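Local coordinates for A rubisco-like protein (Burkholderia fungorum, PDB 3NWR), which is a rubisco-like protein of unestablished reaction, probably not CO2 fixation, that carries a carboxylated lysine as rubisco does, at residues R29-Q38 with A112-E123; I262-Q271 with Y304-V313. One frame throughout, in Å; residues are numbered along the deposited sequence.

Interaction 1 (R29-Q38 with A112-E123); sequences RVADVMAGEQ and ATVAGNLYDLGE. With SO4 (sulfate ion), chain D.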
loop_
_atom_site.group_PDB
_atom_site.type_symbol
_atom_site.label_atom_id
_atom_site.label_comp_id
_atom_site.label_asym_id
_atom_site.label_seq_id
_atom_site.Cartn_x
_atom_site.Cartn_y
_atom_site.Cartn_z
ATOM N N ARG A 29 -5.987 23.167 -15.759
ATOM C CA ARG A 29 -5.344 23.828 -14.628
ATOM C C ARG A 29 -5.016 22.810 -13.541
ATOM O O ARG A 29 -3.922 22.821 -12.970
ATOM C CB ARG A 29 -6.236 24.924 -14.055
ATOM C CG ARG A 29 -5.568 25.711 -12.939
ATOM C CD ARG A 29 -6.589 26.314 -11.988
ATOM N NE ARG A 29 -6.154 26.178 -10.600
ATOM C CZ ARG A 29 -6.982 26.014 -9.574
ATOM N NH1 ARG A 29 -8.291 25.973 -9.782
ATOM N NH2 ARG A 29 -6.501 25.893 -8.341
ATOM N N VAL A 30 -5.972 21.930 -13.266
ATOM C CA VAL A 30 -5.787 20.907 -12.248
ATOM C C VAL A 30 -4.655 19.968 -12.638
ATOM O O VAL A 30 -3.838 19.602 -11.794
ATOM C CB VAL A 30 -7.103 20.147 -11.978
ATOM C CG1 VAL A 30 -6.896 19.030 -10.960
ATOM C CG2 VAL A 30 -8.163 21.133 -11.487
ATOM N N ALA A 31 -4.589 19.596 -13.914
ATOM C CA ALA A 31 -3.510 18.733 -14.383
ATOM C C ALA A 31 -2.157 19.382 -14.119
ATOM O O ALA A 31 -1.198 18.713 -13.733
ATOM C CB ALA A 31 -3.683 18.419 -15.872
ATOM N N ASP A 32 -2.058 20.693 -14.307
ATOM C CA ASP A 32 -0.774 21.332 -14.065
ATOM C C ASP A 32 -0.476 21.492 -12.571
ATOM O O ASP A 32 0.685 21.468 -12.161
ATOM C CB ASP A 32 -0.643 22.664 -14.796
ATOM C CG ASP A 32 0.787 23.171 -14.798
ATOM O OD1 ASP A 32 1.655 22.515 -15.420
ATOM O OD2 ASP A 32 1.039 24.212 -14.164
ATOM N N VAL A 33 -1.519 21.655 -11.761
ATOM C CA VAL A 33 -1.351 21.587 -10.314
ATOM C C VAL A 33 -0.729 20.236 -9.948
ATOM O O VAL A 33 0.239 20.175 -9.191
ATOM C CB VAL A 33 -2.680 21.766 -9.568
ATOM C CG1 VAL A 33 -2.532 21.335 -8.111
ATOM C CG2 VAL A 33 -3.144 23.215 -9.651
ATOM N N MET A 34 -1.274 19.159 -10.509
ATOM C CA MET A 34 -0.719 17.824 -10.285
ATOM C C MET A 34 0.744 17.735 -10.696
ATOM O O MET A 34 1.587 17.237 -9.946
ATOM C CB MET A 34 -1.535 16.771 -11.041
ATOM C CG MET A 34 -2.974 16.720 -10.609
ATOM S SD MET A 34 -3.940 15.599 -11.642
ATOM C CE MET A 34 -3.047 14.074 -11.299
ATOM N N ALA A 35 1.048 18.220 -11.896
ATOM C CA ALA A 35 2.412 18.184 -12.408
ATOM C C ALA A 35 3.364 18.947 -11.492
ATOM O O ALA A 35 4.467 18.476 -11.183
ATOM C CB ALA A 35 2.457 18.761 -13.822
ATOM N N GLY A 36 2.936 20.125 -11.053
ATOM C CA GLY A 36 3.768 20.965 -10.211
ATOM C C GLY A 36 3.975 20.370 -8.836
ATOM O O GLY A 36 5.098 20.331 -8.325
ATOM N N GLU A 37 2.888 19.903 -8.231
ATOM C CA GLU A 37 2.962 19.368 -6.878
ATOM C C GLU A 37 3.847 18.134 -6.788
ATOM O O GLU A 37 4.512 17.921 -5.775
ATOM C CB GLU A 37 1.564 19.058 -6.346
ATOM C CG GLU A 37 0.781 20.309 -6.012
ATOM C CD GLU A 37 1.468 21.120 -4.933
ATOM O OE1 GLU A 37 1.561 20.614 -3.793
ATOM O OE2 GLU A 37 1.932 22.243 -5.230
ATOM N N GLN A 38 3.866 17.335 -7.851
ATOM C CA GLN A 38 4.640 16.093 -7.860
ATOM C C GLN A 38 6.056 16.301 -8.384
ATOM O O GLN A 38 6.807 15.340 -8.564
ATOM C CB GLN A 38 3.929 15.017 -8.678
ATOM C CG GLN A 38 2.555 14.627 -8.131
ATOM C CD GLN A 38 2.572 14.322 -6.642
ATOM O OE1 GLN A 38 2.075 15.108 -5.830
ATOM N NE2 GLN A 38 3.141 13.180 -6.277
ATOM N N ALA A 112 5.934 7.380 -4.896
ATOM C CA ALA A 112 5.555 8.612 -4.205
ATOM C C ALA A 112 5.324 9.735 -5.205
ATOM O O ALA A 112 4.584 10.680 -4.931
ATOM C CB ALA A 112 6.642 9.014 -3.209
ATOM N N THR A 113 5.984 9.630 -6.356
ATOM C CA THR A 113 5.948 10.687 -7.363
ATOM C C THR A 113 4.732 10.555 -8.272
ATOM O O THR A 113 3.996 11.522 -8.467
ATOM C CB THR A 113 7.235 10.683 -8.210
ATOM O OG1 THR A 113 8.370 10.888 -7.358
ATOM C CG2 THR A 113 7.192 11.807 -9.251
ATOM N N VAL A 114 4.516 9.365 -8.828
ATOM C CA VAL A 114 3.404 9.164 -9.764
ATOM C C VAL A 114 2.082 8.847 -9.090
ATOM O O VAL A 114 1.032 8.912 -9.726
ATOM C CB VAL A 114 3.712 8.077 -10.810
ATOM C CG1 VAL A 114 4.935 8.481 -11.639
ATOM C CG2 VAL A 114 3.911 6.715 -10.142
ATOM N N ALA A 115 2.115 8.496 -7.814
ATOM C CA ALA A 115 0.856 8.280 -7.119
ATOM C C ALA A 115 0.782 9.258 -5.937
ATOM O O ALA A 115 0.162 10.321 -6.034
ATOM C CB ALA A 115 0.709 6.813 -6.712
ATOM N N GLY A 116 1.451 8.919 -4.851
ATOM C CA GLY A 116 1.584 9.788 -3.694
ATOM C C GLY A 116 0.415 10.675 -3.295
ATOM O O GLY A 116 -0.725 10.218 -3.218
ATOM N N ASN A 117 0.722 11.945 -3.027
ATOM C CA ASN A 117 -0.249 12.915 -2.523
ATOM C C ASN A 117 -1.282 13.349 -3.567
ATOM O O ASN A 117 -2.212 14.073 -3.231
ATOM C CB ASN A 117 0.467 14.169 -1.980
ATOM C CG ASN A 117 0.847 14.073 -0.496
ATOM O OD1 ASN A 117 0.613 13.062 0.174
ATOM N ND2 ASN A 117 1.428 15.161 0.026
ATOM N N LEU A 118 -1.134 12.917 -4.821
ATOM C CA LEU A 118 -2.092 13.312 -5.862
ATOM C C LEU A 118 -3.521 12.974 -5.473
ATOM O O LEU A 118 -4.461 13.686 -5.827
ATOM C CB LEU A 118 -1.780 12.626 -7.190
ATOM C CG LEU A 118 -0.571 13.120 -7.964
ATOM C CD1 LEU A 118 -0.377 12.251 -9.210
ATOM C CD2 LEU A 118 -0.777 14.574 -8.333
ATOM N N TYR A 119 -3.688 11.866 -4.755
ATOM C CA TYR A 119 -5.015 11.411 -4.387
ATOM C C TYR A 119 -5.710 12.358 -3.427
ATOM O O TYR A 119 -6.930 12.332 -3.316
ATOM C CB TYR A 119 -4.959 10.002 -3.788
ATOM C CG TYR A 119 -4.391 9.005 -4.766
ATOM C CD1 TYR A 119 -5.110 8.631 -5.895
ATOM C CD2 TYR A 119 -3.126 8.483 -4.585
ATOM C CE1 TYR A 119 -4.584 7.743 -6.811
ATOM C CE2 TYR A 119 -2.596 7.582 -5.480
ATOM C CZ TYR A 119 -3.328 7.225 -6.596
ATOM O OH TYR A 119 -2.804 6.329 -7.481
ATOM N N ASP A 120 -4.932 13.192 -2.741
ATOM C CA ASP A 120 -5.482 14.055 -1.689
ATOM C C ASP A 120 -5.793 15.477 -2.138
ATOM O O ASP A 120 -6.255 16.286 -1.331
ATOM C CB ASP A 120 -4.500 14.141 -0.517
ATOM C CG ASP A 120 -4.265 12.804 0.153
ATOM O OD1 ASP A 120 -5.248 12.193 0.620
ATOM O OD2 ASP A 120 -3.088 12.393 0.235
ATOM N N LEU A 121 -5.498 15.800 -3.391
ATOM C CA LEU A 121 -5.607 17.188 -3.845
ATOM C C LEU A 121 -6.991 17.765 -3.598
ATOM O O LEU A 121 -7.998 17.131 -3.894
ATOM C CB LEU A 121 -5.256 17.305 -5.333
ATOM C CG LEU A 121 -3.813 16.984 -5.732
ATOM C CD1 LEU A 121 -3.678 17.057 -7.233
ATOM C CD2 LEU A 121 -2.837 17.938 -5.081
ATOM N N GLY A 122 -7.025 18.983 -3.064
ATOM C CA GLY A 122 -8.289 19.651 -2.814
ATOM C C GLY A 122 -9.041 19.948 -4.095
ATOM O O GLY A 122 -10.259 20.135 -4.077
ATOM N N GLU A 123 -8.318 19.972 -5.212
ATOM C CA GLU A 123 -8.920 20.281 -6.508
ATOM C C GLU A 123 -9.771 19.154 -7.085
ATOM O O GLU A 123 -10.607 19.391 -7.956
ATOM C CB GLU A 123 -7.843 20.653 -7.532
ATOM C CG GLU A 123 -7.189 21.994 -7.305
ATOM C CD GLU A 123 -6.008 21.923 -6.361
ATOM O OE1 GLU A 123 -5.755 20.843 -5.780
ATOM O OE2 GLU A 123 -5.329 22.960 -6.191
HETATM S S SO4 D . -10.756 27.097 -12.293
HETATM O O1 SO4 D . -10.540 27.568 -10.928
HETATM O O2 SO4 D . -12.150 26.697 -12.458
HETATM O O3 SO4 D . -9.884 25.965 -12.571
HETATM O O4 SO4 D . -10.445 28.179 -13.223
HETATM O O HOH W 1 3.400 12.612 -3.290
#
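Arg29 faces Glu123 across the start of the contact, but loosely: its NH2 lies 3.8 Å from Glu123 OE2, a long salt bridge with the oxygen well out of the guanidinium plane, so charge alone links them. NH1 is turned to a sulfate, probably from the crystallisation liquor, and donates to its O3 at 3.2 Å. The next residue, the branched Val30, sets both methyls against Glu123 CB, and one turn along Val33 CG1 lies 3.8 Å from Glu123 OE2, giving the carboxylate an apolar flank.

Met34, unbranched and flexible, fits beside Leu118 and Leu121. Its CG presses tightly on Leu121 CD1 at 3.5 Å, while CE curls round to both methyls of Leu118. It also packs on Ile21 and Ile94 of the antiparallel sheet. Helices 27-37 and 107-114 rest on this sheet with strand order 2-3-1-4, a ferredoxin-like arrangement characteristic of the rubisco N-terminal domain.

Gln38, just past the helix end, has CG anti to its carbonyl carbon and against Leu118 CD2; the bend at chi2 (-49°) then turns the amide toward the end of helix 107-114. There NE2 donates to Thr113 O at 2.9 Å, nearly straight (169°). Thr113 O lies in the Gln38 amide plane, while NE2 approaches from above the Thr113 carbonyl plane. NE2 also donates to a water, which in turn donates to Ala112 O and accepts from Asn117 N.

Interaction 2 (I262-Q271 with Y304-V313); sequences INWCGFSAIQ and YQTLWRLSGV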
loop_
_atom_site.group_PDB
_atom_site.type_symbol
_atom_site.label_atom_id
_atom_site.label_comp_id
_atom_site.label_asym_id
_atom_site.label_seq_id
_atom_site.Cartn_x
_atom_site.Cartn_y
_atom_site.Cartn_z
ATOM N N ILE A 262 2.835 -8.631 -1.416
ATOM C CA ILE A 262 3.606 -7.466 -1.853
ATOM C C ILE A 262 3.166 -6.124 -1.269
ATOM O O ILE A 262 4.003 -5.303 -0.916
ATOM C CB ILE A 262 3.677 -7.374 -3.389
ATOM C CG1 ILE A 262 2.279 -7.526 -4.015
ATOM C CG2 ILE A 262 4.629 -8.452 -3.917
ATOM C CD1 ILE A 262 2.223 -7.214 -5.538
ATOM N N ASN A 263 1.861 -5.879 -1.188
ATOM C CA ASN A 263 1.414 -4.568 -0.735
ATOM C C ASN A 263 1.872 -4.251 0.684
ATOM O O ASN A 263 2.204 -3.109 0.997
ATOM C CB ASN A 263 -0.099 -4.439 -0.833
ATOM C CG ASN A 263 -0.581 -4.520 -2.254
ATOM O OD1 ASN A 263 -0.004 -3.883 -3.152
ATOM N ND2 ASN A 263 -1.617 -5.322 -2.486
ATOM N N TRP A 264 1.900 -5.275 1.527
ATOM C CA TRP A 264 2.210 -5.068 2.933
ATOM C C TRP A 264 3.699 -5.199 3.201
ATOM O O TRP A 264 4.225 -4.618 4.155
ATOM C CB TRP A 264 1.405 -6.056 3.780
ATOM C CG TRP A 264 -0.034 -6.143 3.349
ATOM C CD1 TRP A 264 -0.717 -7.270 3.006
ATOM C CD2 TRP A 264 -0.953 -5.050 3.188
ATOM N NE1 TRP A 264 -2.008 -6.950 2.653
ATOM C CE2 TRP A 264 -2.180 -5.598 2.758
ATOM C CE3 TRP A 264 -0.860 -3.671 3.375
ATOM C CZ2 TRP A 264 -3.303 -4.808 2.509
ATOM C CZ3 TRP A 264 -1.986 -2.885 3.121
ATOM C CH2 TRP A 264 -3.184 -3.463 2.706
ATOM N N CYS A 265 4.385 -5.945 2.347
ATOM C CA CYS A 265 5.841 -6.037 2.405
ATOM C C CYS A 265 6.473 -4.737 1.929
ATOM O O CYS A 265 7.407 -4.224 2.569
ATOM C CB CYS A 265 6.331 -7.205 1.552
ATOM S SG CYS A 265 5.944 -8.829 2.260
ATOM N N GLY A 266 5.951 -4.197 0.822
ATOM C CA GLY A 266 6.445 -2.949 0.261
ATOM C C GLY A 266 7.530 -3.086 -0.791
ATOM O O GLY A 266 8.294 -4.058 -0.791
ATOM N N PHE A 267 7.610 -2.099 -1.679
ATOM C CA PHE A 267 8.635 -2.122 -2.721
ATOM C C PHE A 267 10.035 -2.221 -2.114
ATOM O O PHE A 267 10.888 -2.929 -2.639
ATOM C CB PHE A 267 8.569 -0.861 -3.589
ATOM C CG PHE A 267 7.274 -0.688 -4.348
ATOM C CD1 PHE A 267 6.929 -1.577 -5.362
ATOM C CD2 PHE A 267 6.416 0.373 -4.068
ATOM C CE1 PHE A 267 5.741 -1.424 -6.087
ATOM C CE2 PHE A 267 5.226 0.550 -4.784
ATOM C CZ PHE A 267 4.887 -0.352 -5.803
ATOM N N SER A 268 10.277 -1.490 -1.025
ATOM C CA SER A 268 11.606 -1.460 -0.411
ATOM C C SER A 268 12.056 -2.843 0.039
ATOM O O SER A 268 13.213 -3.240 -0.173
ATOM C CB SER A 268 11.607 -0.508 0.794
ATOM O OG SER A 268 11.326 0.807 0.368
ATOM N N ALA A 269 11.152 -3.575 0.675
ATOM C CA ALA A 269 11.471 -4.917 1.154
ATOM C C ALA A 269 11.612 -5.903 0.005
ATOM O O ALA A 269 12.548 -6.714 -0.022
ATOM C CB ALA A 269 10.409 -5.413 2.132
ATOM N N ILE A 270 10.680 -5.858 -0.940
ATOM C CA ILE A 270 10.703 -6.857 -2.001
ATOM C C ILE A 270 11.914 -6.711 -2.917
ATOM O O ILE A 270 12.518 -7.717 -3.309
ATOM C CB ILE A 270 9.384 -6.884 -2.796
ATOM C CG1 ILE A 270 8.207 -7.255 -1.880
ATOM C CG2 ILE A 270 9.496 -7.843 -3.983
ATOM C CD1 ILE A 270 8.320 -8.604 -1.168
ATOM N N GLN A 271 12.291 -5.479 -3.249
ATOM C CA GLN A 271 13.466 -5.292 -4.096
ATOM C C GLN A 271 14.710 -5.844 -3.399
ATOM O O GLN A 271 15.545 -6.501 -4.029
ATOM C CB GLN A 271 13.648 -3.826 -4.508
ATOM C CG GLN A 271 14.827 -3.658 -5.451
ATOM C CD GLN A 271 14.975 -2.267 -6.023
ATOM O OE1 GLN A 271 14.184 -1.363 -5.738
ATOM N NE2 GLN A 271 15.996 -2.091 -6.850
ATOM N N TYR A 304 0.059 -0.443 -11.706
ATOM C CA TYR A 304 0.390 -1.243 -10.531
ATOM C C TYR A 304 1.435 -2.312 -10.860
ATOM O O TYR A 304 2.459 -2.445 -10.168
ATOM C CB TYR A 304 -0.894 -1.899 -10.021
ATOM C CG TYR A 304 -0.762 -2.762 -8.783
ATOM C CD1 TYR A 304 -0.572 -2.192 -7.523
ATOM C CD2 TYR A 304 -0.877 -4.149 -8.873
ATOM C CE1 TYR A 304 -0.471 -3.004 -6.385
ATOM C CE2 TYR A 304 -0.786 -4.957 -7.748
ATOM C CZ TYR A 304 -0.589 -4.377 -6.515
ATOM O OH TYR A 304 -0.515 -5.197 -5.412
ATOM N N GLN A 305 1.173 -3.085 -11.912
ATOM C CA GLN A 305 2.065 -4.183 -12.298
ATOM C C GLN A 305 3.389 -3.666 -12.858
ATOM O O GLN A 305 4.410 -4.334 -12.747
ATOM C CB GLN A 305 1.370 -5.144 -13.275
ATOM C CG GLN A 305 1.032 -4.545 -14.644
ATOM C CD GLN A 305 2.034 -4.914 -15.723
ATOM O OE1 GLN A 305 2.463 -6.064 -15.824
ATOM N NE2 GLN A 305 2.382 -3.937 -16.568
ATOM N N THR A 306 3.378 -2.471 -13.447
ATOM C CA THR A 306 4.640 -1.855 -13.853
ATOM C C THR A 306 5.539 -1.632 -12.637
ATOM O O THR A 306 6.694 -2.084 -12.611
ATOM C CB THR A 306 4.420 -0.525 -14.583
ATOM O OG1 THR A 306 3.709 -0.759 -15.804
ATOM C CG2 THR A 306 5.758 0.132 -14.897
ATOM N N LEU A 307 5.007 -0.946 -11.623
ATOM C CA LEU A 307 5.786 -0.680 -10.420
ATOM C C LEU A 307 6.250 -1.974 -9.771
ATOM O O LEU A 307 7.424 -2.113 -9.423
ATOM C CB LEU A 307 4.967 0.137 -9.431
ATOM C CG LEU A 307 4.574 1.528 -9.913
ATOM C CD1 LEU A 307 3.588 2.117 -8.923
ATOM C CD2 LEU A 307 5.811 2.405 -10.041
ATOM N N TRP A 308 5.343 -2.932 -9.613
ATOM C CA TRP A 308 5.734 -4.195 -8.986
ATOM C C TRP A 308 6.761 -4.995 -9.784
ATOM O O TRP A 308 7.643 -5.620 -9.216
ATOM C CB TRP A 308 4.504 -5.022 -8.555
ATOM C CG TRP A 308 4.045 -4.495 -7.252
ATOM C CD1 TRP A 308 2.939 -3.717 -6.992
ATOM C CD2 TRP A 308 4.758 -4.604 -6.030
ATOM N NE1 TRP A 308 2.918 -3.370 -5.653
ATOM C CE2 TRP A 308 4.026 -3.910 -5.047
ATOM C CE3 TRP A 308 5.945 -5.250 -5.663
ATOM C CZ2 TRP A 308 4.449 -3.839 -3.716
ATOM C CZ3 TRP A 308 6.361 -5.172 -4.356
ATOM C CH2 TRP A 308 5.619 -4.470 -3.396
ATOM N N ARG A 309 6.670 -4.950 -11.109
ATOM C CA ARG A 309 7.641 -5.679 -11.909
ATOM C C ARG A 309 9.055 -5.105 -11.759
ATOM O O ARG A 309 10.040 -5.828 -11.911
ATOM C CB ARG A 309 7.180 -5.739 -13.361
ATOM C CG ARG A 309 6.134 -6.827 -13.560
ATOM C CD ARG A 309 5.409 -6.720 -14.890
ATOM N NE ARG A 309 6.290 -6.948 -16.029
ATOM C CZ ARG A 309 5.860 -6.966 -17.285
ATOM N NH1 ARG A 309 6.714 -7.180 -18.281
ATOM N NH2 ARG A 309 4.564 -6.769 -17.542
ATOM N N LEU A 310 9.158 -3.822 -11.424
ATOM C CA LEU A 310 10.472 -3.223 -11.167
ATOM C C LEU A 310 11.163 -3.818 -9.938
ATOM O O LEU A 310 12.380 -3.670 -9.777
ATOM C CB LEU A 310 10.385 -1.696 -11.040
ATOM C CG LEU A 310 9.837 -0.971 -12.276
ATOM C CD1 LEU A 310 9.668 0.527 -12.004
ATOM C CD2 LEU A 310 10.738 -1.193 -13.491
ATOM N N SER A 311 10.406 -4.480 -9.064
ATOM C CA SER A 311 11.018 -5.138 -7.903
ATOM C C SER A 311 11.532 -6.534 -8.229
ATOM O O SER A 311 12.197 -7.169 -7.407
ATOM C CB SER A 311 10.043 -5.226 -6.729
ATOM O OG SER A 311 9.038 -6.191 -6.983
ATOM N N GLY A 312 11.207 -7.033 -9.417
ATOM C CA GLY A 312 11.756 -8.301 -9.863
ATOM C C GLY A 312 10.907 -9.531 -9.594
ATOM O O GLY A 312 11.390 -10.664 -9.720
ATOM N N VAL A 313 9.639 -9.328 -9.234
ATOM C CA VAL A 313 8.741 -10.467 -9.037
ATOM C C VAL A 313 8.602 -11.312 -10.315
ATOM O O VAL A 313 8.746 -10.801 -11.426
ATOM C CB VAL A 313 7.352 -10.033 -8.544
ATOM C CG1 VAL A 313 7.477 -9.323 -7.196
ATOM C CG2 VAL A 313 6.670 -9.130 -9.571
#
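The indole of Trp308 is clamped between Ile262 and Phe267. Trp308 CB only carries the ring across from its own helix; contact begins at CG, which has Ile262 CD1 on one side at 3.7 Å and the Phe267 ring on the other. CD1 is held from within its own segment as well, lying over the face of Tyr304 one turn earlier. CD2 lies between Ile262 CD1 and the Phe267 ring, which also covers CE2. NE1 lies against Phe267 CE1 and CZ, and CE3 runs between Phe267 CD1 and Ile262 CB. At the far rim Trp308 CZ3 meets Ile270 CG1 at 3.7 Å, edge on. CZ2 lies beside Ile262 O, which Trp308 CH2 reaches at 3.1 Å. The whole is a knob in a hole formed by Ile262, Asn263, Phe267 and Ile270.

The two faces are treated differently. Ile262 CB makes a CH-pi contact, 3.5 Å from the centroid of the six-membered Trp308 ring. With chi1 at 49°, Ile262 CG1 sits between backbone N and carbonyl carbon, and CD1 extends over the indole. Phe267 covers the opposite face obliquely, its ring plane at 31° to that of the six-membered Trp308 ring.

In the TIM barrel these are neighbouring beta/alpha units: the axes of segments 267-271 and 304-309 come within 11.4 Å, at 45°. Gly266, whose positive phi suits glycine, joins the short helix 262-265 to the next. Tyr304 OH donates to Asn263 OD1 at 2.7 Å, and Asn263 ND2 goes on to Asn286 O. Ser311 OG and N both bond Trp308 O, bracing the turn within 304-313, but Ser311 O is buried with no partner in the model. The chemistry implies an interface held mainly by dispersion and shape, with one established cross-segment hydrogen bond, Tyr304 to Asn263, orienting its polar rim.

Overall arrangement
The contacts are 22 Å apart between centres and do not touch, their nearest atoms being about 5 Å apart; interaction 1 belongs to the N-terminal domain and interaction 2 to the barrel. Helix 107-114, whose last turn takes part in interaction 1, bridges them: Leu107 packs on Phe267, and Leu110 on Leu307 and Leu310. Both also reach the second subunit, where Asn117 packs on that chain's Asn286 and Ser268 bonds to its Asp238. In rubisco relatives the active site lies where the barrel meets a neighbouring N-terminal domain, and the carboxylated Lys195 is consistent with such a site here. The sulfate bound by Arg29 and the backbone N of Asp26 gives no evidence of a substrate site.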